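Local coordinates for protein KLTH0A00704p (Lachancea thermotolerans, PDB 4J2G) that probably acts in autophagy, its Atg13 HORMA domain likely mediating recruitment of phosphatidylinositol 3-kinase, at residues Asp27-Lys32 and Gly255-Ser260; Lys75-Phe80 and Thr204-Gly209; Glu130-Gln135 and Arg169-Leu174; Ser158-Gln163 and Thr248-Lys253. The protein carries 1 engineered substitution. All coordinates share one frame; numbering follows the deposited sequence.

How the contacts relate
All four contacts press helices of the HORMA domain against one five-stranded antiparallel sheet, and contact 1 lies among the others. Its centre is about 10 Å from those of contacts 3 and 4 and about 12 Å from that of contact 2. Its strand 255-264 runs between the strands of contacts 3 and 4: R258 N lies 2.9 Å from Q135 O, and L257 N lies 2.7 Å from I250 O, both probable hydrogen bonds. Contact 2 joins contact 1 through the rings of F30 and W77. Contacts 3 and 4 share helix 158-177 without touching, their centres about 16 Å apart. A sulfate ion binds R131 of contact 3.

Contact 1. Residues Asp27-Lys32 and Gly255-Ser260; sequences DNFFLK and GSLRIS
With CG trans to the backbone N in F29 (chi1 -173°) and, less exactly, in L257 (chi1 -150°), a phenyl ring of helix 18-39 and a leucine of strand 255-264 are brought together between helix and sheet. The two side chains meet at a slant, CD2 of F29 lying 4.1 Å from CD1 of L257. Farther round the same ring, CD1 of I259 comes up to the edge, close to the ring plane, 3.9 Å from F29 CE2. The other methyl of L257 goes to the next aromatic: its CD2 is 4.0 Å from CE1 of F30, the two side chains passing each other. L257 therefore gives one methyl to each phenylalanine, while F29 spans two residues of the strand. The helical and strand segments run almost parallel, with axes 11.5 Å apart. Around them, L164, L167 and F168 of helix 158-177 and I134 of the neighbouring strand add to the packing, and F30 also meets the ring of W77. No hydrogen bond joins the two segments; the contact is buried and wholly apolar, consistent with this part of the helix being held to the sheet by side-chain fit and exclusion of water.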
# COMPACT_ATOMS: atom_id res chain seq x y z
N ASP A 27 11.75 -15.14 -1.35
CA ASP A 27 10.75 -15.03 -2.41
C ASP A 27 9.33 -15.43 -1.92
O ASP A 27 8.32 -14.84 -2.34
CB ASP A 27 11.18 -15.87 -3.60
CG ASP A 27 10.18 -15.85 -4.76
OD1 ASP A 27 9.82 -14.79 -5.32
OD2 ASP A 27 9.76 -16.93 -5.13
N ASN A 28 9.28 -16.39 -1.00
CA ASN A 28 8.02 -16.89 -0.48
C ASN A 28 7.40 -15.85 0.45
O ASN A 28 6.17 -15.69 0.50
CB ASN A 28 8.22 -18.19 0.30
CG ASN A 28 8.26 -19.43 -0.59
OD1 ASN A 28 7.84 -19.43 -1.75
ND2 ASN A 28 8.76 -20.52 -0.03
N PHE A 29 8.25 -15.14 1.16
CA PHE A 29 7.78 -14.11 2.02
C PHE A 29 7.13 -12.97 1.18
O PHE A 29 5.99 -12.53 1.45
CB PHE A 29 8.91 -13.54 2.80
CG PHE A 29 8.45 -12.59 3.79
CD1 PHE A 29 7.86 -13.06 4.98
CD2 PHE A 29 8.49 -11.24 3.52
CE1 PHE A 29 7.35 -12.17 5.91
CE2 PHE A 29 7.97 -10.34 4.43
CZ PHE A 29 7.39 -10.80 5.61
N PHE A 30 7.86 -12.50 0.17
CA PHE A 30 7.34 -11.48 -0.75
C PHE A 30 5.94 -11.86 -1.19
O PHE A 30 5.04 -11.04 -1.10
CB PHE A 30 8.18 -11.39 -2.00
CG PHE A 30 9.27 -10.41 -1.92
CD1 PHE A 30 10.28 -10.50 -0.94
CD2 PHE A 30 9.31 -9.37 -2.84
CE1 PHE A 30 11.29 -9.56 -0.91
CE2 PHE A 30 10.30 -8.40 -2.79
CZ PHE A 30 11.32 -8.52 -1.85
N LEU A 31 5.79 -13.10 -1.65
CA LEU A 31 4.49 -13.65 -2.04
C LEU A 31 3.47 -13.64 -0.91
O LEU A 31 2.39 -13.10 -1.12
CB LEU A 31 4.61 -15.06 -2.59
CG LEU A 31 5.45 -15.24 -3.87
CD1 LEU A 31 5.58 -16.75 -4.20
CD2 LEU A 31 4.88 -14.50 -5.05
N LYS A 32 3.80 -14.19 0.28
CA LYS A 32 2.89 -14.15 1.43
C LYS A 32 2.51 -12.70 1.81
O LYS A 32 1.33 -12.40 2.04
CB LYS A 32 3.45 -14.91 2.66
CG LYS A 32 3.48 -16.44 2.52
CD LYS A 32 3.99 -17.13 3.79
CE LYS A 32 4.39 -18.58 3.48
NZ LYS A 32 5.00 -19.28 4.67
N GLY A 255 21.60 -9.08 1.49
CA GLY A 255 21.16 -7.70 1.68
C GLY A 255 20.11 -7.55 2.78
O GLY A 255 19.91 -8.45 3.62
N SER A 256 19.44 -6.41 2.79
CA SER A 256 18.43 -6.20 3.81
C SER A 256 17.01 -6.31 3.26
O SER A 256 16.68 -5.80 2.16
CB SER A 256 18.64 -4.87 4.49
OG SER A 256 19.80 -4.96 5.28
N LEU A 257 16.17 -7.01 4.00
CA LEU A 257 14.76 -7.02 3.59
C LEU A 257 14.05 -5.80 4.21
O LEU A 257 13.98 -5.68 5.41
CB LEU A 257 14.12 -8.34 3.96
CG LEU A 257 12.95 -8.94 3.13
CD1 LEU A 257 12.33 -10.02 4.00
CD2 LEU A 257 11.84 -7.99 2.69
N ARG A 258 13.59 -4.87 3.38
CA ARG A 258 13.00 -3.59 3.87
C ARG A 258 11.54 -3.49 3.38
O ARG A 258 11.28 -3.60 2.16
CB ARG A 258 13.75 -2.37 3.29
CG ARG A 258 15.21 -2.22 3.71
CD ARG A 258 15.88 -0.99 3.15
NE ARG A 258 17.34 -0.92 3.42
CZ ARG A 258 17.95 -0.68 4.59
NH1 ARG A 258 17.28 -0.47 5.73
NH2 ARG A 258 19.28 -0.62 4.63
N ILE A 259 10.61 -3.31 4.33
CA ILE A 259 9.19 -3.02 4.07
C ILE A 259 8.85 -1.64 4.59
O ILE A 259 9.11 -1.33 5.74
CB ILE A 259 8.25 -4.01 4.81
CG1 ILE A 259 8.55 -5.41 4.28
CG2 ILE A 259 6.75 -3.64 4.51
CD1 ILE A 259 8.07 -6.53 5.17
N SER A 260 8.26 -0.83 3.76
CA SER A 260 7.75 0.47 4.20
C SER A 260 6.36 0.78 3.53
O SER A 260 5.99 0.12 2.59
CB SER A 260 8.74 1.55 3.83
OG SER A 260 8.83 1.54 2.39

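Contact 2. Residues Lys75-Phe80 and Thr204-Gly209; sequences KPWTTF and TRILDG
The indole of W77, sent toward strand 201-208 with CG anti to the carbonyl carbon (chi1 -60°), makes the close part of this contact with the far end of its six-membered ring. CZ3 of W77 lies 3.8 Å from CG2 of I206, the side chains sliding past one another. The neighbouring CH2 reaches the backbone, 3.7 Å from the carbonyl O of L207, which sits at the ring edge near its plane, and 4.0 Å from CA of D208. CB of P76 lies over one face toward the rim, and NE1 is satisfied by a hydrogen bond to the carbonyl O of P87. The exposed side toward K75 is looser: K75 NZ stays 6.7 Å from OD2 of D208. D208 OD1 is hydrogen-bonded to S210 OG, and OD2 has a long, weak ion pair with K211 NZ. Here too the carbonyl O of K75 accepts from both T79 N (2.9 Å) and T79 OG1 (2.7 Å), the hydroxyl coming from above the carbonyl plane. The contact thus sets a short helix on an outermost strand, part of the helix-on-antiparallel-sheet packing of the HORMA fold, as in its Mad2 relatives.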
# COMPACT_ATOMS: atom_id res chain seq x y z
N LYS A 75 3.46 -12.65 -11.23
CA LYS A 75 4.44 -13.36 -12.10
C LYS A 75 5.94 -12.96 -11.87
O LYS A 75 6.81 -13.85 -11.74
CB LYS A 75 4.01 -13.26 -13.57
CG LYS A 75 5.10 -13.63 -14.57
CD LYS A 75 5.24 -12.56 -15.66
CE LYS A 75 6.16 -11.43 -15.24
NZ LYS A 75 5.54 -10.12 -15.59
N PRO A 76 6.25 -11.65 -11.77
CA PRO A 76 7.62 -11.36 -11.50
C PRO A 76 8.22 -12.06 -10.29
O PRO A 76 9.44 -12.17 -10.25
CB PRO A 76 7.61 -9.86 -11.27
CG PRO A 76 6.49 -9.39 -12.14
CD PRO A 76 5.45 -10.40 -11.83
N TRP A 77 7.42 -12.53 -9.32
CA TRP A 77 8.00 -13.15 -8.07
C TRP A 77 7.75 -14.63 -8.01
O TRP A 77 8.39 -15.35 -7.22
CB TRP A 77 7.40 -12.45 -6.78
CG TRP A 77 7.73 -11.02 -6.81
CD1 TRP A 77 8.90 -10.47 -6.34
CD2 TRP A 77 6.98 -9.93 -7.40
NE1 TRP A 77 8.94 -9.14 -6.60
CE2 TRP A 77 7.79 -8.76 -7.25
CE3 TRP A 77 5.74 -9.81 -8.02
CZ2 TRP A 77 7.39 -7.50 -7.68
CZ3 TRP A 77 5.34 -8.55 -8.51
CH2 TRP A 77 6.17 -7.39 -8.33
N THR A 78 6.79 -15.10 -8.80
CA THR A 78 6.47 -16.52 -8.90
C THR A 78 7.38 -17.23 -9.91
O THR A 78 7.72 -18.43 -9.74
CB THR A 78 5.01 -16.80 -9.28
OG1 THR A 78 4.68 -16.13 -10.51
CG2 THR A 78 4.09 -16.30 -8.18
N THR A 79 7.79 -16.48 -10.93
CA THR A 79 8.76 -16.98 -11.93
C THR A 79 10.21 -16.51 -11.68
O THR A 79 10.97 -16.33 -12.61
CB THR A 79 8.39 -16.55 -13.33
OG1 THR A 79 8.50 -15.14 -13.42
CG2 THR A 79 6.95 -16.94 -13.67
N PHE A 80 10.60 -16.33 -10.43
CA PHE A 80 11.94 -15.86 -10.09
C PHE A 80 12.95 -16.98 -9.89
O PHE A 80 12.68 -17.88 -9.07
CB PHE A 80 11.84 -15.13 -8.76
CG PHE A 80 13.18 -14.88 -8.09
CD1 PHE A 80 14.02 -13.84 -8.55
CD2 PHE A 80 13.58 -15.62 -6.98
CE1 PHE A 80 15.24 -13.60 -7.95
CE2 PHE A 80 14.80 -15.38 -6.37
CZ PHE A 80 15.63 -14.37 -6.86
N THR A 204 -6.68 -2.93 -4.67
CA THR A 204 -5.24 -2.90 -4.61
C THR A 204 -4.74 -3.37 -5.93
O THR A 204 -5.48 -3.99 -6.64
CB THR A 204 -4.67 -3.90 -3.58
OG1 THR A 204 -5.24 -5.18 -3.83
CG2 THR A 204 -5.07 -3.46 -2.20
N ARG A 205 -3.46 -3.15 -6.18
CA ARG A 205 -2.83 -3.37 -7.45
C ARG A 205 -1.40 -3.57 -7.01
O ARG A 205 -0.89 -2.84 -6.18
CB ARG A 205 -2.94 -2.07 -8.27
CG ARG A 205 -2.08 -1.95 -9.47
CD ARG A 205 -2.31 -0.63 -10.24
NE ARG A 205 -3.52 0.04 -9.78
CZ ARG A 205 -4.49 0.43 -10.59
NH1 ARG A 205 -4.38 0.20 -11.90
NH2 ARG A 205 -5.56 1.06 -10.12
N ILE A 206 -0.78 -4.58 -7.59
CA ILE A 206 0.60 -4.89 -7.37
C ILE A 206 1.32 -4.45 -8.59
O ILE A 206 0.82 -4.62 -9.66
CB ILE A 206 0.75 -6.40 -7.23
CG1 ILE A 206 0.06 -6.83 -5.94
CG2 ILE A 206 2.20 -6.76 -7.32
CD1 ILE A 206 -0.16 -8.34 -5.75
N LEU A 207 2.48 -3.86 -8.41
CA LEU A 207 3.30 -3.28 -9.46
C LEU A 207 4.76 -3.67 -9.23
O LEU A 207 5.24 -3.82 -8.05
CB LEU A 207 3.29 -1.77 -9.41
CG LEU A 207 1.91 -1.13 -9.65
CD1 LEU A 207 1.93 0.37 -9.40
CD2 LEU A 207 1.45 -1.46 -11.06
N ASP A 208 5.48 -3.84 -10.34
CA ASP A 208 6.96 -3.97 -10.30
C ASP A 208 7.50 -2.56 -10.09
O ASP A 208 7.32 -1.67 -10.91
CB ASP A 208 7.45 -4.59 -11.59
CG ASP A 208 8.97 -4.71 -11.67
OD1 ASP A 208 9.73 -3.88 -11.09
OD2 ASP A 208 9.40 -5.68 -12.36
N GLY A 209 8.12 -2.32 -8.95
CA GLY A 209 8.56 -0.97 -8.66
C GLY A 209 9.86 -0.47 -9.28
O GLY A 209 10.27 0.66 -9.01

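Contact 3. Residues Glu130-Gln135 and Arg169-Leu174. With SO4 (sulfate ion), chain C.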
# COMPACT_ATOMS: atom_id res chain seq x y z
N GLU A 130 -2.79 4.22 0.07
CA GLU A 130 -1.59 3.66 0.65
C GLU A 130 -0.69 3.23 -0.47
O GLU A 130 -1.18 2.75 -1.51
CB GLU A 130 -1.84 2.37 1.44
CG GLU A 130 -2.90 2.44 2.52
CD GLU A 130 -3.21 1.03 3.14
OE1 GLU A 130 -3.17 -0.07 2.46
OE2 GLU A 130 -3.54 1.06 4.34
N ARG A 131 0.61 3.32 -0.24
CA ARG A 131 1.52 2.68 -1.20
C ARG A 131 2.62 1.96 -0.46
O ARG A 131 3.37 2.60 0.25
CB ARG A 131 2.10 3.67 -2.20
CG ARG A 131 2.90 3.01 -3.34
CD ARG A 131 3.45 4.12 -4.28
NE ARG A 131 2.43 4.62 -5.21
CZ ARG A 131 2.08 5.90 -5.37
NH1 ARG A 131 2.65 6.87 -4.66
NH2 ARG A 131 1.17 6.23 -6.28
N TRP A 132 2.69 0.65 -0.66
CA TRP A 132 3.64 -0.23 0.08
C TRP A 132 4.78 -0.51 -0.87
O TRP A 132 4.60 -0.56 -2.09
CB TRP A 132 2.97 -1.57 0.39
CG TRP A 132 1.83 -1.51 1.33
CD1 TRP A 132 0.50 -1.16 1.02
CD2 TRP A 132 1.85 -1.82 2.71
NE1 TRP A 132 -0.25 -1.20 2.15
CE2 TRP A 132 0.52 -1.65 3.19
CE3 TRP A 132 2.86 -2.23 3.61
CZ2 TRP A 132 0.16 -1.88 4.53
CZ3 TRP A 132 2.52 -2.45 4.91
CH2 TRP A 132 1.16 -2.26 5.38
N LEU A 133 5.94 -0.73 -0.31
CA LEU A 133 7.12 -1.08 -1.08
C LEU A 133 7.82 -2.17 -0.25
O LEU A 133 8.10 -1.95 0.91
CB LEU A 133 8.07 0.09 -1.07
CG LEU A 133 9.45 -0.20 -1.68
CD1 LEU A 133 9.39 -0.63 -3.17
CD2 LEU A 133 10.46 0.92 -1.49
N ILE A 134 8.09 -3.31 -0.87
CA ILE A 134 8.82 -4.45 -0.25
C ILE A 134 9.95 -4.69 -1.24
O ILE A 134 9.75 -4.64 -2.50
CB ILE A 134 7.92 -5.69 -0.21
CG1 ILE A 134 6.61 -5.32 0.53
CG2 ILE A 134 8.64 -6.88 0.44
CD1 ILE A 134 5.47 -6.27 0.22
N GLN A 135 11.14 -4.82 -0.68
CA GLN A 135 12.40 -4.73 -1.41
C GLN A 135 13.49 -5.53 -0.69
O GLN A 135 13.47 -5.63 0.56
CB GLN A 135 12.90 -3.34 -1.13
CG GLN A 135 13.11 -2.50 -2.31
CD GLN A 135 13.53 -1.13 -1.85
OE1 GLN A 135 13.56 -0.84 -0.63
NE2 GLN A 135 13.85 -0.28 -2.81
N ARG A 169 3.91 -11.40 11.32
CA ARG A 169 2.82 -11.20 12.31
C ARG A 169 2.74 -9.73 12.62
O ARG A 169 1.70 -9.17 12.92
CB ARG A 169 3.04 -12.01 13.60
CG ARG A 169 3.08 -13.53 13.40
CD ARG A 169 2.99 -14.34 14.70
NE ARG A 169 4.23 -14.38 15.50
CZ ARG A 169 4.91 -15.48 15.87
NH1 ARG A 169 4.50 -16.71 15.53
NH2 ARG A 169 6.01 -15.37 16.60
N TYR A 170 3.91 -9.12 12.56
CA TYR A 170 3.98 -7.75 12.85
C TYR A 170 3.18 -6.99 11.69
O TYR A 170 2.34 -6.15 11.93
CB TYR A 170 5.43 -7.31 12.89
CG TYR A 170 5.45 -5.82 13.04
CD1 TYR A 170 5.07 -5.23 14.23
CD2 TYR A 170 5.65 -4.99 11.93
CE1 TYR A 170 5.00 -3.84 14.34
CE2 TYR A 170 5.58 -3.60 12.03
CZ TYR A 170 5.26 -3.04 13.25
OH TYR A 170 5.22 -1.66 13.40
N LEU A 171 3.43 -7.41 10.46
CA LEU A 171 2.85 -6.87 9.28
C LEU A 171 1.34 -7.13 9.31
O LEU A 171 0.59 -6.26 8.91
CB LEU A 171 3.55 -7.44 8.06
CG LEU A 171 2.98 -7.16 6.67
CD1 LEU A 171 3.23 -5.67 6.33
CD2 LEU A 171 3.77 -8.08 5.74
N GLU A 172 0.90 -8.26 9.87
CA GLU A 172 -0.52 -8.52 9.96
C GLU A 172 -1.16 -7.50 10.88
O GLU A 172 -2.25 -6.96 10.61
CB GLU A 172 -0.81 -9.87 10.55
CG GLU A 172 -0.74 -10.98 9.56
CD GLU A 172 -0.84 -12.33 10.24
OE1 GLU A 172 -1.82 -13.05 9.95
OE2 GLU A 172 0.05 -12.65 11.08
N THR A 173 -0.45 -7.18 11.94
CA THR A 173 -0.99 -6.20 12.84
C THR A 173 -0.92 -4.81 12.25
O THR A 173 -1.84 -4.02 12.46
CB THR A 173 -0.23 -6.22 14.14
OG1 THR A 173 -0.20 -7.59 14.59
CG2 THR A 173 -0.95 -5.39 15.14
N LEU A 174 0.15 -4.49 11.55
CA LEU A 174 0.26 -3.15 11.08
C LEU A 174 -0.84 -2.91 10.04
O LEU A 174 -1.45 -1.87 10.06
CB LEU A 174 1.62 -2.88 10.50
CG LEU A 174 1.97 -1.63 9.74
CD1 LEU A 174 3.33 -1.83 9.19
CD2 LEU A 174 1.10 -1.55 8.50
S SO4 C . 1.09 9.83 -6.37
O1 SO4 C . 2.50 9.66 -6.07
O2 SO4 C . 0.81 11.17 -5.84
O3 SO4 C . 0.62 9.82 -7.77
O4 SO4 C . 0.38 8.70 -5.74
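In the buried core of the HORMA domain, where helix 158-177 lies on the antiparallel sheet, W132 of strand 126-136 turns its ring into the helix surface. With CG trans to the carbonyl carbon (chi1 -65°), the indole reaches out so that its six-membered end meets two leucines one helical turn apart. CD2 of L174 faces the ring edge head-on, modelled 3.2 Å from W132 CH2, closer than a normal carbon-carbon contact and so doubtful in detail. CD1 of L171 comes in obliquely, 3.6 Å from W132 CZ3. The opposite end of the indole is polar and is fixed within its own strand: NE1 gives an almost straight hydrogen bond (171°, 3.1 Å) to OE1 of E130, which lies near the plane of the indole ring, while the N-H comes from well above the carboxylate plane. The same OE1 also bonds T93 OG1. Replacing W132 by a leucine would probably leave a gap beside L171 and L174 and deprive the E130 carboxylate of its indole donor.

On the other side of the strand, R131 holds a sulfate ion, probably from the crystallisation liquor, at the edge of its guanidinium group. NH2 bonds sulfate O4 at 2.6 Å, and NH1 bonds O1 at 3.1 Å; the backbone N atoms of L221 and S222 also bond the sulfate, and NH2 forms a salt bridge with E92. The buried indole thus meets hydrocarbon at one end and has its N-H satisfied by a carboxylate at the other, while R131, beyond the sheet, pairs with E92 and an anion.

Contact 4. Residues Ser158-Gln163 and Thr248-Lys253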
# COMPACT_ATOMS: atom_id res chain seq x y z
N SER A 158 17.41 -21.65 9.85
CA SER A 158 16.21 -21.71 10.64
C SER A 158 16.05 -20.35 11.31
O SER A 158 14.94 -19.97 11.71
CB SER A 158 16.34 -22.82 11.69
OG SER A 158 15.18 -23.65 11.65
N GLU A 159 17.15 -19.62 11.42
CA GLU A 159 17.11 -18.32 12.04
C GLU A 159 16.46 -17.25 11.17
O GLU A 159 15.72 -16.42 11.67
CB GLU A 159 18.48 -17.87 12.55
CG GLU A 159 18.39 -16.84 13.69
CD GLU A 159 17.15 -16.99 14.60
OE1 GLU A 159 16.64 -18.12 14.81
OE2 GLU A 159 16.67 -15.96 15.11
N LEU A 160 16.73 -17.28 9.87
CA LEU A 160 16.04 -16.38 8.96
C LEU A 160 14.58 -16.75 8.85
O LEU A 160 13.74 -15.92 8.52
CB LEU A 160 16.65 -16.41 7.59
CG LEU A 160 15.83 -15.72 6.51
CD1 LEU A 160 15.92 -14.21 6.62
CD2 LEU A 160 16.30 -16.21 5.15
N TYR A 161 14.27 -18.01 9.11
CA TYR A 161 12.91 -18.44 9.06
C TYR A 161 12.15 -17.78 10.19
O TYR A 161 11.01 -17.38 10.03
CB TYR A 161 12.81 -19.95 9.19
CG TYR A 161 11.38 -20.38 9.18
CD1 TYR A 161 10.63 -20.27 8.01
CD2 TYR A 161 10.76 -20.83 10.33
CE1 TYR A 161 9.29 -20.61 7.98
CE2 TYR A 161 9.42 -21.19 10.31
CZ TYR A 161 8.71 -21.07 9.13
OH TYR A 161 7.39 -21.43 9.07
N ARG A 162 12.80 -17.67 11.34
CA ARG A 162 12.14 -17.17 12.52
C ARG A 162 11.97 -15.65 12.40
O ARG A 162 10.94 -15.13 12.79
CB ARG A 162 12.91 -17.58 13.77
CG ARG A 162 12.13 -17.42 15.06
CD ARG A 162 13.09 -17.27 16.22
NE ARG A 162 13.94 -16.09 16.09
CZ ARG A 162 13.96 -15.07 16.95
NH1 ARG A 162 13.19 -15.07 18.04
NH2 ARG A 162 14.78 -14.05 16.72
N GLN A 163 12.99 -14.97 11.88
CA GLN A 163 12.92 -13.55 11.57
C GLN A 163 11.74 -13.22 10.62
O GLN A 163 11.22 -12.12 10.68
CB GLN A 163 14.19 -13.05 10.88
CG GLN A 163 15.51 -13.29 11.61
CD GLN A 163 15.63 -12.48 12.86
OE1 GLN A 163 15.52 -11.25 12.82
NE2 GLN A 163 15.85 -13.15 13.99
N THR A 248 11.67 -2.62 10.78
CA THR A 248 13.11 -2.82 11.02
C THR A 248 13.58 -3.77 9.94
O THR A 248 12.90 -4.76 9.66
CB THR A 248 13.36 -3.52 12.37
OG1 THR A 248 12.55 -2.89 13.39
CG2 THR A 248 14.85 -3.47 12.74
N PRO A 249 14.70 -3.46 9.30
CA PRO A 249 15.02 -4.36 8.21
C PRO A 249 15.47 -5.71 8.71
O PRO A 249 15.95 -5.86 9.85
CB PRO A 249 16.11 -3.61 7.47
CG PRO A 249 15.84 -2.16 7.77
CD PRO A 249 15.52 -2.24 9.24
N ILE A 250 15.26 -6.72 7.88
CA ILE A 250 15.82 -8.00 8.20
C ILE A 250 17.17 -8.10 7.52
O ILE A 250 17.31 -7.90 6.30
CB ILE A 250 14.85 -9.14 7.88
CG1 ILE A 250 13.69 -9.03 8.85
CG2 ILE A 250 15.56 -10.47 8.03
CD1 ILE A 250 12.71 -10.17 8.79
N ARG A 251 18.18 -8.31 8.36
CA ARG A 251 19.56 -8.43 7.92
C ARG A 251 19.77 -9.81 7.34
O ARG A 251 19.49 -10.82 8.00
CB ARG A 251 20.53 -8.17 9.08
CG ARG A 251 21.14 -6.77 9.10
CD ARG A 251 20.17 -5.69 9.56
NE ARG A 251 20.30 -4.49 8.71
CZ ARG A 251 19.91 -3.26 9.06
NH1 ARG A 251 19.34 -3.06 10.26
NH2 ARG A 251 20.07 -2.24 8.21
N THR A 252 20.20 -9.85 6.07
CA THR A 252 20.57 -11.08 5.39
C THR A 252 21.83 -10.95 4.48
O THR A 252 22.19 -9.85 4.01
CB THR A 252 19.40 -11.59 4.55
OG1 THR A 252 19.34 -13.01 4.67
CG2 THR A 252 19.55 -11.21 3.08
N LYS A 253 22.49 -12.08 4.25
CA LYS A 253 23.72 -12.10 3.46
C LYS A 253 23.57 -11.50 2.06
O LYS A 253 24.49 -10.87 1.53
CB LYS A 253 24.30 -13.51 3.39
CG LYS A 253 23.40 -14.57 2.77
CD LYS A 253 24.05 -15.94 2.93
CE LYS A 253 24.32 -16.28 4.39
NZ LYS A 253 25.52 -17.15 4.58
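I250, on the outermost strand 242-252 of the HORMA domain's five-stranded sheet, packs against residues 158-163 of helix 158-177, which run nearly antiparallel to it (159°) with segment axes 9.8 Å apart. The apolar contacts centre on this isoleucine. Its CG2, trans to the backbone N, lies 4.0 Å from CD1 of L160, the two side chains crossing at an angle, while its CD1 lies 3.9 Å from CB of Q163. L164 and L167 of the same helix also touch I250. An alanine at I250 would strip away these methyl contacts and is likely to open a gap between L160 and Q163. Two polar atoms also lie near: CD1 of I250 makes an unusually short 3.1 Å approach to the carbonyl O of Q163, and CD1 of L160 rests 4.1 Å from OG1 of T252. No hydrogen bond crosses between the segments. The polar bonding lies within the helix, where the E159 carboxylate gathers its neighbours. R162 NE approaches OE2 on the syn side as a 2.9 Å salt bridge, and the amide of Q163, bent back at chi2 (-68°), places NE2 3.1 Å from that same E159 OE2, on its anti side.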